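Local coordinates for DBF2 kinase activator protein MOB1 (Saccharomyces cerevisiae, PDB 2HJN) that activates the protein kinase DBF2 by binding it so that CDC15 can phosphorylate it in late anaphase, within the mitotic exit network, at residues 110-113 and 114-117; 160-163 and 164-167; 204-207 and 208-212; 216-220 and 221-225. All coordinates share one frame; numbering follows the deposited sequence.

Interaction 1 of 4, residues 110-113 and 114-117; sequences IATN and EYEY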
loop_
_atom_site.group_PDB
_atom_site.type_symbol
_atom_site.label_atom_id
_atom_site.label_comp_id
_atom_site.label_asym_id
_atom_site.label_seq_id
_atom_site.Cartn_x
_atom_site.Cartn_y
_atom_site.Cartn_z
ATOM N N ILE A 110 -12.567 -15.782 7.833
ATOM C CA ILE A 110 -13.552 -15.341 8.815
ATOM C C ILE A 110 -13.597 -13.818 8.999
ATOM O O ILE A 110 -12.690 -13.111 8.568
ATOM C CB ILE A 110 -13.383 -16.076 10.164
ATOM C CG1 ILE A 110 -12.014 -15.730 10.799
ATOM C CG2 ILE A 110 -13.489 -17.608 9.902
ATOM C CD1 ILE A 110 -11.751 -16.301 12.139
ATOM N N ALA A 111 -14.669 -13.331 9.639
ATOM C CA ALA A 111 -14.827 -11.916 9.938
ATOM C C ALA A 111 -15.477 -11.972 11.276
ATOM O O ALA A 111 -16.707 -11.983 11.346
ATOM C CB ALA A 111 -15.771 -11.264 8.908
ATOM N N THR A 112 -14.639 -12.033 12.313
ATOM C CA THR A 112 -14.951 -12.599 13.632
ATOM C C THR A 112 -15.421 -14.047 13.599
ATOM O O THR A 112 -15.708 -14.582 12.531
ATOM C CB THR A 112 -16.017 -11.806 14.408
ATOM O OG1 THR A 112 -17.291 -12.073 13.842
ATOM C CG2 THR A 112 -15.721 -10.258 14.385
ATOM N N ASN A 113 -15.532 -14.670 14.776
ATOM C CA ASN A 113 -16.018 -16.068 14.830
ATOM C C ASN A 113 -17.515 -16.316 14.510
ATOM O O ASN A 113 -17.937 -17.477 14.435
ATOM C CB ASN A 113 -15.580 -16.756 16.123
ATOM C CG ASN A 113 -14.064 -17.010 16.170
ATOM O OD1 ASN A 113 -13.480 -17.481 15.193
ATOM N ND2 ASN A 113 -13.431 -16.710 17.304
ATOM N N GLU A 114 -18.296 -15.266 14.255
ATOM C CA GLU A 114 -19.695 -15.447 13.835
ATOM C C GLU A 114 -19.909 -15.617 12.326
ATOM O O GLU A 114 -20.996 -16.036 11.923
ATOM C CB GLU A 114 -20.641 -14.329 14.356
ATOM C CG GLU A 114 -20.466 -13.884 15.866
ATOM C CD GLU A 114 -20.172 -14.996 16.872
ATOM O OE1 GLU A 114 -21.100 -15.748 17.240
ATOM O OE2 GLU A 114 -19.016 -15.086 17.360
ATOM N N TYR A 115 -18.922 -15.233 11.505
ATOM C CA TYR A 115 -19.058 -15.303 10.051
ATOM C C TYR A 115 -17.879 -16.008 9.419
ATOM O O TYR A 115 -16.749 -15.571 9.595
ATOM C CB TYR A 115 -19.152 -13.901 9.433
ATOM C CG TYR A 115 -20.387 -13.158 9.865
ATOM C CD1 TYR A 115 -20.425 -12.463 11.062
ATOM C CD2 TYR A 115 -21.536 -13.181 9.080
ATOM C CE1 TYR A 115 -21.590 -11.795 11.480
ATOM C CE2 TYR A 115 -22.705 -12.533 9.491
ATOM C CZ TYR A 115 -22.722 -11.844 10.668
ATOM O OH TYR A 115 -23.895 -11.200 11.026
ATOM N N GLU A 116 -18.155 -17.081 8.687
ATOM C CA GLU A 116 -17.145 -17.764 7.854
ATOM C C GLU A 116 -17.593 -17.695 6.383
ATOM O O GLU A 116 -18.782 -17.952 6.085
ATOM C CB GLU A 116 -16.905 -19.217 8.330
ATOM C CG GLU A 116 -15.990 -19.922 7.355
ATOM C CD GLU A 116 -15.449 -21.258 7.768
ATOM O OE1 GLU A 116 -15.955 -21.871 8.743
ATOM O OE2 GLU A 116 -14.515 -21.712 7.052
ATOM N N TYR A 117 -16.699 -17.307 5.474
ATOM C CA TYR A 117 -17.025 -17.266 4.040
ATOM C C TYR A 117 -16.363 -18.382 3.270
ATOM O O TYR A 117 -15.211 -18.674 3.497
ATOM C CB TYR A 117 -16.659 -15.905 3.402
ATOM C CG TYR A 117 -17.261 -14.747 4.157
ATOM C CD1 TYR A 117 -16.479 -13.931 4.946
ATOM C CD2 TYR A 117 -18.637 -14.503 4.106
ATOM C CE1 TYR A 117 -17.076 -12.849 5.663
ATOM C CE2 TYR A 117 -19.210 -13.450 4.765
ATOM C CZ TYR A 117 -18.444 -12.641 5.552
ATOM O OH TYR A 117 -19.039 -11.605 6.237
#
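A type I beta turn from Thr112 to Tyr115 leads this chain into the strand 115-117, with Ala111 hydrogen-bonded to Tyr115 at its base. Ala111 N donates to Tyr115 O at 3.1 Å, the firm backbone bond here. Within the turn, Tyr115 N reaches Thr112 O only weakly, at 3.4 Å. Thr112 adds side-chain links. Its OG1 lies between the backbone N and the carbonyl carbon (chi1 75°), folded back toward the main chain. From there it donates to Ala111 O at 2.6 Å, in the carbonyl plane and on a lone pair. Thr112 OG1 also accepts a weak bond from Glu114 N, as in an ST turn. Ala111 O and Thr112 OG1 both lie at the edge of the Tyr115 ring. Ala111 CB meets the edge of the Tyr117 ring, 3.8 Å from CE1. Ile110 CG2 and Glu116 CB touch at 4.1 Å beside the single beta bridge between these residues.

Helix 165-187 backs the turn. Its His183, a zinc ligand, bonds to Ile110 O through ND1, and His187 NE2 bonds to Thr112 N. The contact is thus a tight turn beside the Cys2His2 zinc site of a Mob1/phocein domain.

Interaction 2 of 4, residues 160-163 and 164-167; sequences TFPE and GFIQ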
loop_
_atom_site.group_PDB
_atom_site.type_symbol
_atom_site.label_atom_id
_atom_site.label_comp_id
_atom_site.label_asym_id
_atom_site.label_seq_id
_atom_site.Cartn_x
_atom_site.Cartn_y
_atom_site.Cartn_z
ATOM N N THR A 160 -20.738 -3.910 -26.600
ATOM C CA THR A 160 -21.872 -3.597 -25.712
ATOM C C THR A 160 -21.835 -4.403 -24.386
ATOM O O THR A 160 -21.120 -5.392 -24.272
ATOM C CB THR A 160 -23.222 -3.852 -26.417
ATOM O OG1 THR A 160 -23.193 -5.164 -26.973
ATOM C CG2 THR A 160 -23.484 -2.810 -27.543
ATOM N N PHE A 161 -22.596 -3.957 -23.391
ATOM C CA PHE A 161 -22.725 -4.688 -22.132
ATOM C C PHE A 161 -23.856 -5.719 -22.272
ATOM O O PHE A 161 -24.877 -5.424 -22.937
ATOM C CB PHE A 161 -23.057 -3.719 -21.004
ATOM C CG PHE A 161 -21.961 -2.757 -20.685
ATOM C CD1 PHE A 161 -21.872 -1.533 -21.358
ATOM C CD2 PHE A 161 -21.047 -3.043 -19.671
ATOM C CE1 PHE A 161 -20.856 -0.620 -21.065
ATOM C CE2 PHE A 161 -20.027 -2.136 -19.352
ATOM C CZ PHE A 161 -19.923 -0.933 -20.050
ATOM N N PRO A 162 -23.722 -6.900 -21.619
ATOM C CA PRO A 162 -24.792 -7.909 -21.738
ATOM C C PRO A 162 -26.067 -7.490 -20.987
ATOM O O PRO A 162 -26.016 -6.644 -20.074
ATOM C CB PRO A 162 -24.191 -9.148 -21.065
ATOM C CG PRO A 162 -23.231 -8.570 -20.041
ATOM C CD PRO A 162 -22.628 -7.354 -20.739
ATOM N N GLU A 163 -27.197 -8.098 -21.329
ATOM C CA GLU A 163 -28.413 -7.834 -20.578
ATOM C C GLU A 163 -28.191 -8.395 -19.204
ATOM O O GLU A 163 -27.572 -9.457 -19.064
ATOM C CB GLU A 163 -29.671 -8.466 -21.238
ATOM C CG GLU A 163 -30.154 -7.700 -22.482
ATOM C CD GLU A 163 -31.521 -8.176 -23.012
ATOM O OE1 GLU A 163 -32.548 -7.916 -22.314
ATOM O OE2 GLU A 163 -31.538 -8.788 -24.121
ATOM N N GLY A 164 -28.706 -7.677 -18.205
ATOM C CA GLY A 164 -28.595 -8.041 -16.790
ATOM C C GLY A 164 -27.243 -7.677 -16.167
ATOM O O GLY A 164 -26.946 -8.087 -15.045
ATOM N N PHE A 165 -26.423 -6.936 -16.903
ATOM C CA PHE A 165 -25.068 -6.574 -16.451
ATOM C C PHE A 165 -25.016 -6.212 -14.971
ATOM O O PHE A 165 -24.244 -6.791 -14.247
ATOM C CB PHE A 165 -24.481 -5.452 -17.303
ATOM C CG PHE A 165 -23.067 -5.025 -16.899
ATOM C CD1 PHE A 165 -21.957 -5.874 -17.109
ATOM C CD2 PHE A 165 -22.851 -3.765 -16.361
ATOM C CE1 PHE A 165 -20.668 -5.476 -16.756
ATOM C CE2 PHE A 165 -21.554 -3.350 -16.008
ATOM C CZ PHE A 165 -20.474 -4.193 -16.207
ATOM N N ILE A 166 -25.837 -5.261 -14.521
ATOM C CA ILE A 166 -25.741 -4.797 -13.128
ATOM C C ILE A 166 -26.062 -5.911 -12.125
ATOM O O ILE A 166 -25.376 -6.088 -11.129
ATOM C CB ILE A 166 -26.617 -3.591 -12.886
ATOM C CG1 ILE A 166 -26.056 -2.422 -13.653
ATOM C CG2 ILE A 166 -26.578 -3.191 -11.436
ATOM C CD1 ILE A 166 -27.062 -1.333 -13.895
ATOM N N GLN A 167 -27.083 -6.702 -12.423
ATOM C CA GLN A 167 -27.559 -7.717 -11.481
ATOM C C GLN A 167 -26.737 -8.975 -11.515
ATOM O O GLN A 167 -26.513 -9.608 -10.473
ATOM C CB GLN A 167 -29.022 -8.086 -11.804
ATOM C CG GLN A 167 -30.000 -6.869 -11.804
ATOM C CD GLN A 167 -29.777 -5.891 -12.955
ATOM O OE1 GLN A 167 -29.499 -6.282 -14.109
ATOM N NE2 GLN A 167 -29.902 -4.601 -12.644
#
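The chain makes a type II beta turn from Pro162 to Phe165, in which Phe165 N donates to Pro162 O at 3.2 Å. The bond is bent, with an N-H...O angle of 139°. Gly164 occupies the third place of the turn. It has the positive phi that such a turn requires and that glycine favours. It is also the N-cap of helix 165-187, so the turn delivers the chain straight into the helix.

Two phenylalanines make the main side-chain contact. Phe161 points an edge at the face of Phe165 in a T-shaped pair. The planes stand at 58°, and the centroids are 4.8 Å apart. Phe161 CD2 is the atom that leads. It sits over the centre of the Phe165 ring and is 3.7 Å from Phe165 CZ. Phe165 CG is trans to its own backbone N (chi1 -180°), which swings the ring toward Phe161. The Pro162 ring also packs here: its CD lies 4.0 Å from Phe165 CD1.

Phe165 is buried, and Phe153 meets its ring in a second edge-to-face pair. Asn76 of helix 75-97 touches both phenylalanines, and Phe161 also rests on Asp74 and Pro154 in loops. The contact therefore sits at the start of helix 165-187, where that helix lies against the start of helix 75-97.

Interaction 3 of 4, residues 204-207 and 208-212; sequences SFRH and FCLFA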
loop_
_atom_site.group_PDB
_atom_site.type_symbol
_atom_site.label_atom_id
_atom_site.label_comp_id
_atom_site.label_asym_id
_atom_site.label_seq_id
_atom_site.Cartn_x
_atom_site.Cartn_y
_atom_site.Cartn_z
ATOM N N SER A 204 -11.668 4.522 1.474
ATOM C CA SER A 204 -12.061 3.488 0.444
ATOM C C SER A 204 -13.365 2.788 0.777
ATOM O O SER A 204 -14.271 2.674 -0.044
ATOM C CB SER A 204 -10.924 2.439 0.337
ATOM O OG SER A 204 -11.177 1.358 -0.602
ATOM N N PHE A 205 -13.436 2.273 2.009
ATOM C CA PHE A 205 -14.624 1.558 2.455
ATOM C C PHE A 205 -15.899 2.449 2.459
ATOM O O PHE A 205 -16.990 1.977 2.077
ATOM C CB PHE A 205 -14.338 0.994 3.847
ATOM C CG PHE A 205 -15.471 0.188 4.445
ATOM C CD1 PHE A 205 -15.748 -1.083 3.980
ATOM C CD2 PHE A 205 -16.229 0.704 5.500
ATOM C CE1 PHE A 205 -16.796 -1.842 4.521
ATOM C CE2 PHE A 205 -17.295 -0.039 6.090
ATOM C CZ PHE A 205 -17.578 -1.301 5.601
ATOM N N ARG A 206 -15.748 3.691 2.928
ATOM C CA ARG A 206 -16.827 4.659 2.930
ATOM C C ARG A 206 -17.337 4.887 1.492
ATOM O O ARG A 206 -18.539 4.899 1.263
ATOM C CB ARG A 206 -16.344 6.006 3.534
ATOM C CG ARG A 206 -17.340 7.227 3.369
ATOM C CD ARG A 206 -16.814 8.573 4.018
ATOM N NE ARG A 206 -15.857 9.316 3.168
ATOM C CZ ARG A 206 -14.618 9.681 3.546
ATOM N NH1 ARG A 206 -14.166 9.359 4.764
ATOM N NH2 ARG A 206 -13.825 10.363 2.714
ATOM N N HIS A 207 -16.422 5.120 0.552
ATOM C CA HIS A 207 -16.764 5.360 -0.861
ATOM C C HIS A 207 -17.412 4.094 -1.488
ATOM O O HIS A 207 -18.391 4.197 -2.269
ATOM C CB HIS A 207 -15.515 5.875 -1.614
ATOM C CG HIS A 207 -15.765 6.242 -3.057
ATOM N ND1 HIS A 207 -14.878 5.932 -4.070
ATOM C CD2 HIS A 207 -16.807 6.870 -3.658
ATOM C CE1 HIS A 207 -15.353 6.363 -5.224
ATOM N NE2 HIS A 207 -16.526 6.930 -5.006
ATOM N N PHE A 208 -16.907 2.909 -1.110
ATOM C CA PHE A 208 -17.474 1.614 -1.566
ATOM C C PHE A 208 -18.956 1.506 -1.131
ATOM O O PHE A 208 -19.825 1.215 -1.945
ATOM C CB PHE A 208 -16.620 0.453 -0.997
ATOM C CG PHE A 208 -17.047 -0.937 -1.443
ATOM C CD1 PHE A 208 -16.396 -1.575 -2.497
ATOM C CD2 PHE A 208 -18.054 -1.633 -0.762
ATOM C CE1 PHE A 208 -16.768 -2.910 -2.920
ATOM C CE2 PHE A 208 -18.436 -2.953 -1.142
ATOM C CZ PHE A 208 -17.777 -3.604 -2.221
ATOM N N CYS A 209 -19.223 1.791 0.154
ATOM C CA CYS A 209 -20.552 1.695 0.747
ATOM C C CYS A 209 -21.523 2.767 0.251
ATOM O O CYS A 209 -22.691 2.470 0.081
ATOM C CB CYS A 209 -20.482 1.726 2.281
ATOM S SG CYS A 209 -19.670 0.249 2.998
ATOM N N LEU A 210 -21.067 4.002 0.072
ATOM C CA LEU A 210 -21.918 5.047 -0.503
ATOM C C LEU A 210 -22.316 4.756 -1.946
ATOM O O LEU A 210 -23.470 4.988 -2.344
ATOM C CB LEU A 210 -21.241 6.426 -0.415
ATOM C CG LEU A 210 -21.115 6.969 0.998
ATOM C CD1 LEU A 210 -20.115 8.145 1.019
ATOM C CD2 LEU A 210 -22.520 7.388 1.483
ATOM N N PHE A 211 -21.362 4.218 -2.712
ATOM C CA PHE A 211 -21.572 3.874 -4.123
ATOM C C PHE A 211 -22.624 2.761 -4.256
ATOM O O PHE A 211 -23.588 2.891 -5.023
ATOM C CB PHE A 211 -20.242 3.508 -4.788
ATOM C CG PHE A 211 -20.298 3.508 -6.279
ATOM C CD1 PHE A 211 -19.937 4.641 -6.998
ATOM C CD2 PHE A 211 -20.694 2.375 -6.967
ATOM C CE1 PHE A 211 -20.010 4.667 -8.358
ATOM C CE2 PHE A 211 -20.770 2.395 -8.353
ATOM C CZ PHE A 211 -20.424 3.545 -9.038
ATOM N N ALA A 212 -22.484 1.700 -3.459
ATOM C CA ALA A 212 -23.480 0.655 -3.377
ATOM C C ALA A 212 -24.879 1.138 -2.956
ATOM O O ALA A 212 -25.883 0.621 -3.455
ATOM C CB ALA A 212 -23.008 -0.445 -2.451
#
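Two first torsions bring Phe205 and Cys209 together on one side of the helix. The Phe205 ring is swung opposite its backbone N (chi1 -179°), while Cys209 SG lies opposite its carbonyl carbon (chi1 -67°). The sulfur then comes over one face of the ring, 3.8 Å from the centroid and 17° off the ring normal. It is shifted a little toward the rim, with SG 3.7 Å from Phe205 CZ. This is a sulfur-aromatic contact between residues one helical turn apart.

Arg206 and Leu210 form a second i to i+4 pair. Their side chains run side by side in the same direction, and Arg206 CG meets Leu210 CD1 at 3.8 Å. Only the aliphatic part of the arginine is used in this contact.

The backbone is regular alpha helix. Phe208, Cys209, Leu210 and Phe211 each donate through N to the carbonyl oxygen four residues earlier. The bond from Leu210 N to Arg206 O, for example, is 2.9 Å long.

The side chains of this helix meet several neighbours. Phe205 meets Tyr181 and Tyr185 edge-to-face and touches Leu229, Val230 and Leu233 of helix 227-233, while Phe208 packs on Leu177 and Phe178 of helix 165-187. Ser204 OG bonds to Tyr181 OH and Gln89 OE1, and His207 NE2 to Ala66 O. With Phe211 stacked on His82 of helix 75-97, helix 198-214 is wedged between helices 75-97, 165-187 and 227-233.

Interaction 4 of 4, residues 216-220 and 221-225; sequences ELLRP and ADFGP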
loop_
_atom_site.group_PDB
_atom_site.type_symbol
_atom_site.label_atom_id
_atom_site.label_comp_id
_atom_site.label_asym_id
_atom_site.label_seq_id
_atom_site.Cartn_x
_atom_site.Cartn_y
_atom_site.Cartn_z
ATOM N N GLU A 216 -28.414 0.953 -5.107
ATOM C CA GLU A 216 -28.972 -0.227 -4.423
ATOM C C GLU A 216 -28.320 -1.585 -4.730
ATOM O O GLU A 216 -28.991 -2.606 -4.789
ATOM C CB GLU A 216 -30.535 -0.316 -4.411
ATOM C CG GLU A 216 -31.371 0.743 -5.079
ATOM C CD GLU A 216 -32.873 0.319 -5.178
ATOM O OE1 GLU A 216 -33.595 0.357 -4.146
ATOM O OE2 GLU A 216 -33.317 -0.075 -6.291
ATOM N N LEU A 217 -26.997 -1.589 -4.878
ATOM C CA LEU A 217 -26.244 -2.790 -5.195
ATOM C C LEU A 217 -26.093 -3.708 -3.963
ATOM O O LEU A 217 -26.095 -4.942 -4.074
ATOM C CB LEU A 217 -24.866 -2.396 -5.785
ATOM C CG LEU A 217 -24.922 -1.388 -6.959
ATOM C CD1 LEU A 217 -23.570 -0.775 -7.328
ATOM C CD2 LEU A 217 -25.578 -1.973 -8.163
ATOM N N LEU A 218 -25.969 -3.097 -2.793
ATOM C CA LEU A 218 -25.797 -3.828 -1.540
ATOM C C LEU A 218 -26.823 -3.386 -0.551
ATOM O O LEU A 218 -27.171 -2.198 -0.468
ATOM C CB LEU A 218 -24.417 -3.582 -0.913
ATOM C CG LEU A 218 -23.194 -4.200 -1.572
ATOM C CD1 LEU A 218 -22.035 -4.019 -0.597
ATOM C CD2 LEU A 218 -23.377 -5.699 -1.902
ATOM N N ARG A 219 -27.276 -4.362 0.214
ATOM C CA ARG A 219 -28.309 -4.154 1.183
ATOM C C ARG A 219 -27.703 -4.434 2.548
ATOM O O ARG A 219 -26.687 -5.143 2.639
ATOM C CB ARG A 219 -29.494 -5.077 0.878
ATOM C CG ARG A 219 -29.145 -6.563 0.899
ATOM C CD ARG A 219 -30.028 -7.349 -0.074
ATOM N NE ARG A 219 -31.428 -7.307 0.353
ATOM C CZ ARG A 219 -31.974 -8.142 1.236
ATOM N NH1 ARG A 219 -31.244 -9.117 1.787
ATOM N NH2 ARG A 219 -33.258 -7.999 1.556
ATOM N N PRO A 220 -28.302 -3.850 3.604
ATOM C CA PRO A 220 -27.860 -3.971 4.994
ATOM C C PRO A 220 -27.390 -5.371 5.426
ATOM O O PRO A 220 -26.311 -5.496 6.020
ATOM C CB PRO A 220 -29.085 -3.467 5.789
ATOM C CG PRO A 220 -29.616 -2.404 4.909
ATOM C CD PRO A 220 -29.483 -2.960 3.496
ATOM N N ALA A 221 -28.153 -6.407 5.093
ATOM C CA ALA A 221 -27.704 -7.822 5.239
ATOM C C ALA A 221 -26.366 -8.239 4.553
ATOM O O ALA A 221 -25.702 -9.173 5.014
ATOM C CB ALA A 221 -28.817 -8.767 4.757
ATOM N N ASP A 222 -26.010 -7.610 3.429
ATOM C CA ASP A 222 -24.730 -7.915 2.749
ATOM C C ASP A 222 -23.502 -7.461 3.522
ATOM O O ASP A 222 -22.387 -7.936 3.260
ATOM C CB ASP A 222 -24.693 -7.329 1.348
ATOM C CG ASP A 222 -25.775 -7.912 0.443
ATOM O OD1 ASP A 222 -25.884 -9.160 0.390
ATOM O OD2 ASP A 222 -26.494 -7.118 -0.215
ATOM N N PHE A 223 -23.715 -6.566 4.479
ATOM C CA PHE A 223 -22.656 -6.043 5.343
ATOM C C PHE A 223 -22.216 -6.898 6.539
ATOM O O PHE A 223 -21.228 -6.573 7.173
ATOM C CB PHE A 223 -23.047 -4.670 5.888
ATOM C CG PHE A 223 -23.436 -3.680 4.843
ATOM C CD1 PHE A 223 -24.478 -2.786 5.084
ATOM C CD2 PHE A 223 -22.768 -3.618 3.628
ATOM C CE1 PHE A 223 -24.842 -1.854 4.129
ATOM C CE2 PHE A 223 -23.140 -2.674 2.652
ATOM C CZ PHE A 223 -24.174 -1.800 2.912
ATOM N N GLY A 224 -22.958 -7.955 6.839
ATOM C CA GLY A 224 -22.653 -8.935 7.905
ATOM C C GLY A 224 -22.218 -8.309 9.217
ATOM O O GLY A 224 -22.974 -7.555 9.830
ATOM N N PRO A 225 -20.953 -8.558 9.626
ATOM C CA PRO A 225 -20.469 -8.023 10.896
ATOM C C PRO A 225 -20.136 -6.526 10.853
ATOM O O PRO A 225 -19.997 -5.913 11.927
ATOM C CB PRO A 225 -19.189 -8.848 11.149
ATOM C CG PRO A 225 -18.665 -9.082 9.747
ATOM C CD PRO A 225 -19.914 -9.351 8.934
HETATM O O HOH W 1 -26.310 -8.240 -3.194
#
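Residues 216-220 run from a helix end into a 3-10 turn that residues 221-225 carry onward. Glu216, with positive phi, is the C-prime residue of the Schellman motif ending helix 198-214. Leu218 and Arg219 are extended, and the chain then coils tightly from Pro220. Asp222 N donates to Arg219 O at 2.7 Å, and Phe223 N to Pro220 O at 3.2 Å.

Asp222 closes the turn with its side chain. Its CG lies opposite the carbonyl carbon (chi1 -62°), which turns the carboxylate back over Arg219. There OD2 accepts from Arg219 N at 2.9 Å. The bond is nearly straight, at 168°, and meets OD2 on its anti side. The Asp222 carboxylate thus bonds back to the N-H of the residue three before it, across the start of the 3-10 turn. A water donates to Asp222 OD2 at 3.2 Å and weakly to Leu217 O.

Leu218 and Phe223 make the apolar part. Leu218 CD1 lies 3.7 Å from Phe223 CE2, and Arg219 O sits over the centre of the Phe223 ring. The other branch, Leu218 CD2, packs against Asp222 CB. Phe178 also meets the Phe223 ring.

The arginine and aspartate do not form a salt bridge: Arg219 NE is 5.0 Å from Asp222 OD2. The carboxylate instead grips a backbone N-H. That bond and the water would favour its charged form. Arg175 of helix 165-187 touches the Asp222 side chain, and its positive charge may add to this.

Overall arrangement
Interaction 3 is the buried one, on helix 198-214. Interactions 1 and 4 are partly buried, and interaction 2 lies at the surface. The chemistry follows: rings and sulfur in interaction 3, backbone and hydroxyl or carboxylate bonds in the turns of 1 and 4, and a ring pair behind a turn in 2. Interactions 3 and 4 follow closely along the chain and touch, with a probable hydrogen bond from Leu217 N to Ala212 O and Leu218 packed on Phe208. Pro225 of interaction 4 packs on Ala111, Tyr115 and Tyr117 of interaction 1. Leu217 touches Ile166 of interaction 2. Helix 165-187 borders or contains a part of all four.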